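Local coordinates for protein D-mandelate dehydrogenase (Rhodotorula graminis, PDB 2W2K) that binds NAD(+) and, as a D-isomer specific 2-hydroxyacid dehydrogenase, probably interconverts D-mandelate and the corresponding 2-keto acid, at residues B[5-10]-B[38-43]; B[115-120]-B[253-258]; B[126-131]-B[221-226]. All coordinates share one frame; numbering follows the deposited sequence.

How the contacts relate
Contact 1 closes first from the N terminus. It brings helix 37-45 back onto strand 5-8, in the domain with the five-stranded parallel sheet. Contact 2 opens only later, at helix 114-130, and closes at the end of strand 250-254. Contact 3 starts further along the same helix and closes at strand 223-226, so its loop lies wholly within that of contact 2. Contacts 2 and 3 thus set one helix against strand 223-226 and the end of its neighbour 250-254, where the loop begins, in the seven-stranded Rossmann sheet. These strands are joined directly, with V253 N 3.0 Å from V224 O. Contact 1 does not touch either; its centre lies about 32 Å from that of contact 2.

Contact 1 (B[5-10]-B[38-43]); sequences RVLLLG and DGFKQA
F40 is the helix residue that meets the strand, reaching L7 and L9 with the far end of its ring. Segment 38-43 is helical throughout. It starts with D38, which lies on the exposed side of the helix. D38 OD1 makes a long salt bridge to K41 NZ at 3.8 Å, one turn on. The D38 carbonyl O accepts from Q42 N. G39 follows, and its backbone N is hydrogen-bonded to T36 OG1. F40 comes next and is buried. Its CG is anti to the backbone N (chi1 -176°), which extends the ring away from the helix toward the strand. L7 points back at it from the strand. L7 CD2 sits at the ring edge, in the ring plane, 4.0 Å from F40 CZ and 4.1 Å from F40 CE1. L9 approaches differently. Its side chain crosses that of F40 at about a right angle, and L9 CD2 lies 4.2 Å from F40 CZ.

The helix packs on a five-stranded parallel sheet with strand order 2-1-3-4-5, the flavodoxin-like arrangement of the substrate-binding domain in this family. Helix 37-45 forms part of a beta-alpha-beta crossover from strand 28-31 to strand 54-57. Strand 5-8 lies between those two strands in the sheet, and the helix packs on it. F40 also packs on L34, Y49 and L73. L9 reaches I55 on strand 54-57, and W69.

K41 follows F40 and lies toward the surface. Its NZ has a second acidic partner, D72, through a salt bridge to OD2. A43 is the last residue of the segment. Its N donates to G39 O at 3.1 Å, a regular helical bond.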
loop_
_atom_site.group_PDB
_atom_site.type_symbol
_atom_site.label_atom_id
_atom_site.label_comp_id
_atom_site.label_asym_id
_atom_site.label_seq_id
_atom_site.Cartn_x
_atom_site.Cartn_y
_atom_site.Cartn_z
ATOM N N ARG B 5 8.280 -17.645 41.313
ATOM C CA ARG B 5 6.864 -17.816 40.974
ATOM C C ARG B 5 6.374 -16.626 40.102
ATOM O O ARG B 5 6.714 -15.461 40.386
ATOM C CB ARG B 5 6.028 -17.928 42.283
ATOM C CG ARG B 5 6.537 -19.052 43.272
ATOM C CD ARG B 5 5.657 -19.200 44.573
ATOM N NE ARG B 5 4.412 -19.928 44.321
ATOM C CZ ARG B 5 3.165 -19.477 44.507
ATOM N NH1 ARG B 5 2.920 -18.262 45.004
ATOM N NH2 ARG B 5 2.142 -20.273 44.205
ATOM N N VAL B 6 5.614 -16.926 39.037
ATOM C CA VAL B 6 5.199 -15.933 38.006
ATOM C C VAL B 6 3.666 -15.942 37.793
ATOM O O VAL B 6 3.085 -16.982 37.423
ATOM C CB VAL B 6 5.939 -16.200 36.641
ATOM C CG1 VAL B 6 5.559 -15.158 35.551
ATOM C CG2 VAL B 6 7.479 -16.259 36.832
ATOM N N LEU B 7 3.006 -14.796 38.044
ATOM C CA LEU B 7 1.565 -14.665 37.788
ATOM C C LEU B 7 1.336 -14.453 36.279
ATOM O O LEU B 7 1.899 -13.522 35.710
ATOM C CB LEU B 7 0.974 -13.465 38.577
ATOM C CG LEU B 7 -0.567 -13.319 38.472
ATOM C CD1 LEU B 7 -1.241 -14.442 39.255
ATOM C CD2 LEU B 7 -1.004 -11.962 39.029
ATOM N N LEU B 8 0.482 -15.292 35.671
ATOM C CA LEU B 8 0.120 -15.214 34.233
ATOM C C LEU B 8 -1.197 -14.473 34.049
ATOM O O LEU B 8 -2.223 -14.943 34.535
ATOM C CB LEU B 8 -0.012 -16.634 33.638
ATOM C CG LEU B 8 -0.497 -16.773 32.178
ATOM C CD1 LEU B 8 0.429 -15.995 31.202
ATOM C CD2 LEU B 8 -0.579 -18.225 31.761
ATOM N N LEU B 9 -1.160 -13.307 33.379
ATOM C CA LEU B 9 -2.358 -12.512 33.089
ATOM C C LEU B 9 -2.972 -12.920 31.752
ATOM O O LEU B 9 -2.459 -12.570 30.671
ATOM C CB LEU B 9 -2.060 -10.997 33.069
ATOM C CG LEU B 9 -1.616 -10.232 34.317
ATOM C CD1 LEU B 9 -1.465 -8.718 33.962
ATOM C CD2 LEU B 9 -2.567 -10.424 35.507
ATOM N N GLY B 10 -4.069 -13.665 31.823
ATOM C CA GLY B 10 -4.725 -14.160 30.606
ATOM C C GLY B 10 -4.117 -15.421 29.996
ATOM O O GLY B 10 -3.475 -16.218 30.706
ATOM N N ASP B 38 -12.574 -5.555 39.972
ATOM C CA ASP B 38 -12.809 -5.456 41.420
ATOM C C ASP B 38 -12.564 -6.816 42.103
ATOM O O ASP B 38 -12.057 -6.869 43.234
ATOM C CB ASP B 38 -14.228 -4.926 41.741
ATOM C CG ASP B 38 -14.322 -3.370 41.709
ATOM O OD1 ASP B 38 -13.300 -2.636 41.824
ATOM O OD2 ASP B 38 -15.454 -2.879 41.583
ATOM N N GLY B 39 -12.935 -7.896 41.415
ATOM C CA GLY B 39 -12.692 -9.267 41.895
ATOM C C GLY B 39 -11.204 -9.630 42.014
ATOM O O GLY B 39 -10.820 -10.368 42.937
ATOM N N PHE B 40 -10.379 -9.102 41.095
ATOM C CA PHE B 40 -8.887 -9.258 41.119
ATOM C C PHE B 40 -8.269 -8.493 42.282
ATOM O O PHE B 40 -7.374 -9.003 42.963
ATOM C CB PHE B 40 -8.279 -8.788 39.776
ATOM C CG PHE B 40 -6.763 -8.999 39.635
ATOM C CD1 PHE B 40 -6.177 -10.271 39.776
ATOM C CD2 PHE B 40 -5.949 -7.930 39.299
ATOM C CE1 PHE B 40 -4.778 -10.453 39.608
ATOM C CE2 PHE B 40 -4.544 -8.084 39.119
ATOM C CZ PHE B 40 -3.963 -9.348 39.284
ATOM N N LYS B 41 -8.738 -7.264 42.531
ATOM C CA LYS B 41 -8.247 -6.507 43.700
ATOM C C LYS B 41 -8.531 -7.279 44.991
ATOM O O LYS B 41 -7.706 -7.283 45.918
ATOM C CB LYS B 41 -8.863 -5.093 43.789
ATOM C CG LYS B 41 -8.407 -4.118 42.695
ATOM C CD LYS B 41 -8.712 -2.630 43.088
ATOM C CE LYS B 41 -10.214 -2.411 43.419
ATOM N NZ LYS B 41 -10.528 -0.975 43.814
ATOM N N GLN B 42 -9.698 -7.932 45.055
ATOM C CA GLN B 42 -10.110 -8.642 46.267
ATOM C C GLN B 42 -9.258 -9.906 46.464
ATOM O O GLN B 42 -8.911 -10.268 47.597
ATOM C CB GLN B 42 -11.600 -9.000 46.204
ATOM C CG GLN B 42 -12.115 -9.744 47.449
ATOM C CD GLN B 42 -13.517 -10.343 47.276
ATOM O OE1 GLN B 42 -14.194 -10.647 48.265
ATOM N NE2 GLN B 42 -13.953 -10.521 46.025
ATOM N N ALA B 43 -8.926 -10.552 45.351
ATOM C CA ALA B 43 -8.018 -11.722 45.327
ATOM C C ALA B 43 -6.634 -11.380 45.888
ATOM O O ALA B 43 -6.106 -12.122 46.744
ATOM C CB ALA B 43 -7.922 -12.276 43.899
#

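Contact 2 (B[115-120]-B[253-258])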
loop_
_atom_site.group_PDB
_atom_site.type_symbol
_atom_site.label_atom_id
_atom_site.label_comp_id
_atom_site.label_asym_id
_atom_site.label_seq_id
_atom_site.Cartn_x
_atom_site.Cartn_y
_atom_site.Cartn_z
ATOM N N THR B 115 8.351 -3.081 12.029
ATOM C CA THR B 115 8.126 -3.437 10.611
ATOM C C THR B 115 6.619 -3.357 10.262
ATOM O O THR B 115 6.236 -2.732 9.256
ATOM C CB THR B 115 8.709 -4.843 10.284
ATOM O OG1 THR B 115 10.153 -4.786 10.383
ATOM C CG2 THR B 115 8.282 -5.328 8.851
ATOM N N ALA B 116 5.779 -3.990 11.091
ATOM C CA ALA B 116 4.323 -4.003 10.843
ATOM C C ALA B 116 3.705 -2.584 10.822
ATOM O O ALA B 116 2.977 -2.253 9.890
ATOM C CB ALA B 116 3.576 -4.943 11.824
ATOM N N THR B 117 4.026 -1.740 11.812
ATOM C CA THR B 117 3.388 -0.415 11.920
ATOM C C THR B 117 3.838 0.500 10.768
ATOM O O THR B 117 3.002 1.228 10.180
ATOM C CB THR B 117 3.641 0.261 13.295
ATOM O OG1 THR B 117 3.301 -0.654 14.343
ATOM C CG2 THR B 117 2.771 1.545 13.463
ATOM N N SER B 118 5.134 0.458 10.434
ATOM C CA SER B 118 5.644 1.266 9.281
ATOM C C SER B 118 5.062 0.834 7.910
ATOM O O SER B 118 4.772 1.699 7.056
ATOM C CB SER B 118 7.185 1.347 9.246
ATOM O OG SER B 118 7.805 0.064 9.060
ATOM N N ASP B 119 4.915 -0.484 7.693
ATOM C CA ASP B 119 4.254 -1.012 6.470
ATOM C C ASP B 119 2.786 -0.553 6.374
ATOM O O ASP B 119 2.306 -0.209 5.275
ATOM C CB ASP B 119 4.281 -2.555 6.459
ATOM C CG ASP B 119 5.625 -3.146 5.992
ATOM O OD1 ASP B 119 6.505 -2.382 5.516
ATOM O OD2 ASP B 119 5.796 -4.396 6.107
ATOM N N LEU B 120 2.052 -0.581 7.502
ATOM C CA LEU B 120 0.620 -0.155 7.504
ATOM C C LEU B 120 0.507 1.355 7.236
ATOM O O LEU B 120 -0.401 1.793 6.511
ATOM C CB LEU B 120 -0.120 -0.564 8.817
ATOM C CG LEU B 120 -1.676 -0.553 8.907
ATOM C CD1 LEU B 120 -2.266 0.836 9.209
ATOM C CD2 LEU B 120 -2.401 -1.190 7.680
ATOM N N VAL B 253 -2.207 11.134 7.399
ATOM C CA VAL B 253 -2.389 9.757 7.951
ATOM C C VAL B 253 -1.968 9.683 9.442
ATOM O O VAL B 253 -1.064 10.422 9.883
ATOM C CB VAL B 253 -1.653 8.640 7.111
ATOM C CG1 VAL B 253 -2.014 8.735 5.596
ATOM C CG2 VAL B 253 -0.164 8.661 7.321
ATOM N N ASN B 254 -2.617 8.799 10.208
ATOM C CA ASN B 254 -2.297 8.622 11.646
ATOM C C ASN B 254 -2.178 7.135 12.010
ATOM O O ASN B 254 -3.153 6.370 11.811
ATOM C CB ASN B 254 -3.357 9.331 12.535
ATOM C CG ASN B 254 -2.970 9.390 14.028
ATOM O OD1 ASN B 254 -1.825 9.104 14.423
ATOM N ND2 ASN B 254 -3.930 9.805 14.862
ATOM N N THR B 255 -1.003 6.735 12.527
ATOM C CA THR B 255 -0.796 5.380 13.069
ATOM C C THR B 255 -0.381 5.390 14.551
ATOM O O THR B 255 -0.025 4.338 15.103
ATOM C CB THR B 255 0.231 4.557 12.242
ATOM O OG1 THR B 255 1.513 5.230 12.236
ATOM C CG2 THR B 255 -0.274 4.371 10.786
ATOM N N ALA B 256 -0.459 6.568 15.185
ATOM C CA ALA B 256 -0.022 6.756 16.580
ATOM C C ALA B 256 -1.106 6.374 17.612
ATOM O O ALA B 256 -1.324 5.184 17.864
ATOM C CB ALA B 256 0.515 8.203 16.768
ATOM N N ARG B 257 -1.779 7.357 18.218
ATOM C CA ARG B 257 -3.013 7.088 18.974
ATOM C C ARG B 257 -4.140 8.030 18.498
ATOM O O ARG B 257 -3.878 9.136 17.997
ATOM C CB ARG B 257 -2.781 7.215 20.498
ATOM C CG ARG B 257 -1.937 6.083 21.132
ATOM C CD ARG B 257 -2.676 4.721 21.169
ATOM N NE ARG B 257 -1.722 3.612 21.140
ATOM C CZ ARG B 257 -1.180 3.039 22.212
ATOM N NH1 ARG B 257 -1.496 3.454 23.437
ATOM N NH2 ARG B 257 -0.314 2.044 22.059
ATOM N N GLY B 258 -5.389 7.592 18.643
ATOM C CA GLY B 258 -6.554 8.345 18.120
ATOM C C GLY B 258 -6.650 9.821 18.551
ATOM O O GLY B 258 -6.804 10.695 17.690
#
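T117 and T255 touch through van der Waals contacts. The two side chains lie alongside each other and point opposite ways. T117 CG2 does the touching on the helix. It lies 4.1 Å from T255 OG1 and equally far from T255 CB. T117 holds this methyl anti to its backbone N, while its hydroxyl stays beside that N (chi1 -51°). A looser contact follows one turn on, where L120 CD1 is 4.4 Å from T255 CG2. The two threonine branches of T255 therefore meet different residues of the helix. T255 tucks OG1 between its backbone N and carbonyl carbon (chi1 60°), on the T117 side, and CG2 is left to face L120. Its side chain also packs on A121 and L124 of helix 114-130.

The strand side is the end of strand 250-254 in the Rossmann-type NAD-binding domain. The loop that follows forms part of the cofactor site. T255 and A256 bind NAD(+), although this chain carries none. The side chain of L120 is about 4 Å from that of D281, another NAD(+)-binding residue. T117 also packs on I174, which binds NAD(+) too.

Hydrogen bonds are made within the loop and to residues outside. N254 OD1 accepts from A256 N at 3.0 Å with an N-H...O angle of 157°, an Asx turn. The donor stands above the carbonyl plane. The other end of the same amide, N254 ND2, donates to R257 O at 3.2 Å. One side chain thus grips the bend at two points. The hydroxyl of T117 is hydrogen-bonded to the carbonyl O of G113. R257 NH1 makes a hydrogen bond to G90 O.

On the helix, D119 OD1 forms a salt bridge with K181 NZ. A116 O accepts a hydrogen bond from a basic side chain of the neighbouring subunit.

Contact 3 (B[126-131]-B[221-226])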
loop_
_atom_site.group_PDB
_atom_site.type_symbol
_atom_site.label_atom_id
_atom_site.label_comp_id
_atom_site.label_asym_id
_atom_site.label_seq_id
_atom_site.Cartn_x
_atom_site.Cartn_y
_atom_site.Cartn_z
ATOM N N LEU B 126 -0.154 5.346 0.322
ATOM C CA LEU B 126 -0.589 4.943 -1.020
ATOM C C LEU B 126 -2.105 5.171 -1.204
ATOM O O LEU B 126 -2.519 5.756 -2.210
ATOM C CB LEU B 126 -0.178 3.483 -1.324
ATOM C CG LEU B 126 1.327 3.229 -1.567
ATOM C CD1 LEU B 126 1.741 1.755 -1.296
ATOM C CD2 LEU B 126 1.772 3.661 -2.974
ATOM N N SER B 127 -2.923 4.744 -0.234
ATOM C CA SER B 127 -4.387 4.953 -0.317
ATOM C C SER B 127 -4.829 6.422 -0.520
ATOM O O SER B 127 -5.687 6.700 -1.373
ATOM C CB SER B 127 -5.117 4.319 0.895
ATOM O OG SER B 127 -6.525 4.344 0.697
ATOM N N VAL B 128 -4.251 7.348 0.248
ATOM C CA VAL B 128 -4.674 8.765 0.196
ATOM C C VAL B 128 -4.200 9.493 -1.076
ATOM O O VAL B 128 -4.862 10.450 -1.531
ATOM C CB VAL B 128 -4.312 9.580 1.510
ATOM C CG1 VAL B 128 -5.013 8.971 2.762
ATOM C CG2 VAL B 128 -2.797 9.707 1.749
ATOM N N PHE B 129 -3.073 9.061 -1.651
ATOM C CA PHE B 129 -2.579 9.637 -2.916
ATOM C C PHE B 129 -3.384 9.122 -4.131
ATOM O O PHE B 129 -3.636 9.884 -5.075
ATOM C CB PHE B 129 -1.068 9.370 -3.126
ATOM C CG PHE B 129 -0.149 10.465 -2.565
ATOM C CD1 PHE B 129 0.504 10.290 -1.339
ATOM C CD2 PHE B 129 0.092 11.654 -3.300
ATOM C CE1 PHE B 129 1.367 11.288 -0.822
ATOM C CE2 PHE B 129 0.939 12.664 -2.799
ATOM C CZ PHE B 129 1.576 12.489 -1.551
ATOM N N ARG B 130 -3.811 7.856 -4.076
ATOM C CA ARG B 130 -4.427 7.141 -5.233
ATOM C C ARG B 130 -5.976 7.053 -5.214
ATOM O O ARG B 130 -6.602 6.644 -6.212
ATOM C CB ARG B 130 -3.784 5.737 -5.340
ATOM C CG ARG B 130 -2.221 5.797 -5.545
ATOM C CD ARG B 130 -1.782 6.614 -6.850
ATOM N NE ARG B 130 -2.367 5.941 -8.016
ATOM C CZ ARG B 130 -1.817 4.914 -8.660
ATOM N NH1 ARG B 130 -0.582 4.477 -8.342
ATOM N NH2 ARG B 130 -2.515 4.308 -9.632
ATOM N N LEU B 131 -6.572 7.460 -4.083
ATOM C CA LEU B 131 -8.029 7.342 -3.827
ATOM C C LEU B 131 -8.529 5.874 -3.953
ATOM O O LEU B 131 -9.599 5.596 -4.506
ATOM C CB LEU B 131 -8.846 8.342 -4.711
ATOM C CG LEU B 131 -8.299 9.791 -4.665
ATOM C CD1 LEU B 131 -9.009 10.700 -5.671
ATOM C CD2 LEU B 131 -8.355 10.369 -3.231
ATOM N N SER B 221 4.102 20.477 3.527
ATOM C CA SER B 221 3.770 19.052 3.238
ATOM C C SER B 221 2.701 18.810 2.155
ATOM O O SER B 221 1.734 19.565 2.052
ATOM C CB SER B 221 3.338 18.340 4.539
ATOM O OG SER B 221 4.324 18.485 5.560
ATOM N N ASP B 222 2.877 17.739 1.379
ATOM C CA ASP B 222 1.813 17.203 0.512
ATOM C C ASP B 222 1.025 16.090 1.228
ATOM O O ASP B 222 -0.205 15.968 1.052
ATOM C CB ASP B 222 2.397 16.705 -0.823
ATOM C CG ASP B 222 3.014 17.850 -1.658
ATOM O OD1 ASP B 222 2.258 18.770 -2.054
ATOM O OD2 ASP B 222 4.238 17.814 -1.911
ATOM N N CYS B 223 1.729 15.298 2.043
ATOM C CA CYS B 223 1.079 14.354 2.975
ATOM C C CYS B 223 1.792 14.411 4.341
ATOM O O CYS B 223 3.023 14.260 4.409
ATOM C CB CYS B 223 1.142 12.919 2.415
ATOM S SG CYS B 223 0.203 11.643 3.385
ATOM N N VAL B 224 1.026 14.602 5.416
ATOM C CA VAL B 224 1.569 14.553 6.801
ATOM C C VAL B 224 1.480 13.119 7.387
ATOM O O VAL B 224 0.445 12.454 7.218
ATOM C CB VAL B 224 0.845 15.587 7.721
ATOM C CG1 VAL B 224 1.207 15.397 9.215
ATOM C CG2 VAL B 224 1.167 17.039 7.287
ATOM N N SER B 225 2.553 12.651 8.056
ATOM C CA SER B 225 2.530 11.350 8.774
ATOM C C SER B 225 2.703 11.575 10.277
ATOM O O SER B 225 3.767 12.058 10.722
ATOM C CB SER B 225 3.623 10.385 8.266
ATOM O OG SER B 225 3.695 9.182 9.046
ATOM N N VAL B 226 1.662 11.236 11.047
ATOM C CA VAL B 226 1.683 11.385 12.539
ATOM C C VAL B 226 2.236 10.115 13.219
ATOM O O VAL B 226 1.617 9.047 13.147
ATOM C CB VAL B 226 0.257 11.761 13.112
ATOM C CG1 VAL B 226 0.296 11.992 14.655
ATOM C CG2 VAL B 226 -0.336 13.017 12.386
#
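In the Rossmann-type domain, V128 and F129 near the end of helix 114-130 pack on C223, which begins strand 223-226. This strand lies between strands 165-169 and 250-254 in the parallel sheet, and the helix packs on one face of the sheet. T255, an NAD(+)-binding residue, is about 10 Å from C223, side chain to side chain.

F129 makes the tightest approach. F129 CE1 comes 3.6 Å from C223 CB, with the CB placed obliquely to the ring. F129 CZ also reaches D222 CB at 4.4 Å. The carboxylate of D222 turns away from the ring, and its OD2 accepts from the backbone N of V165. The backbone O of D222 is hydrogen-bonded to R251 NH1. V128 and F129 both pack on R251 as well, so the helix spans two adjacent strands.

C223 has SG anti to its backbone N (chi1 -174°), which turns the sulfur toward V128, leaving CB nearer the F129 ring. SG lies 5.5 Å from the centroid of the F129 ring, 57° off the ring normal, an oblique sulfur-aromatic contact. The same SG touches V128 CG2 at 3.9 Å.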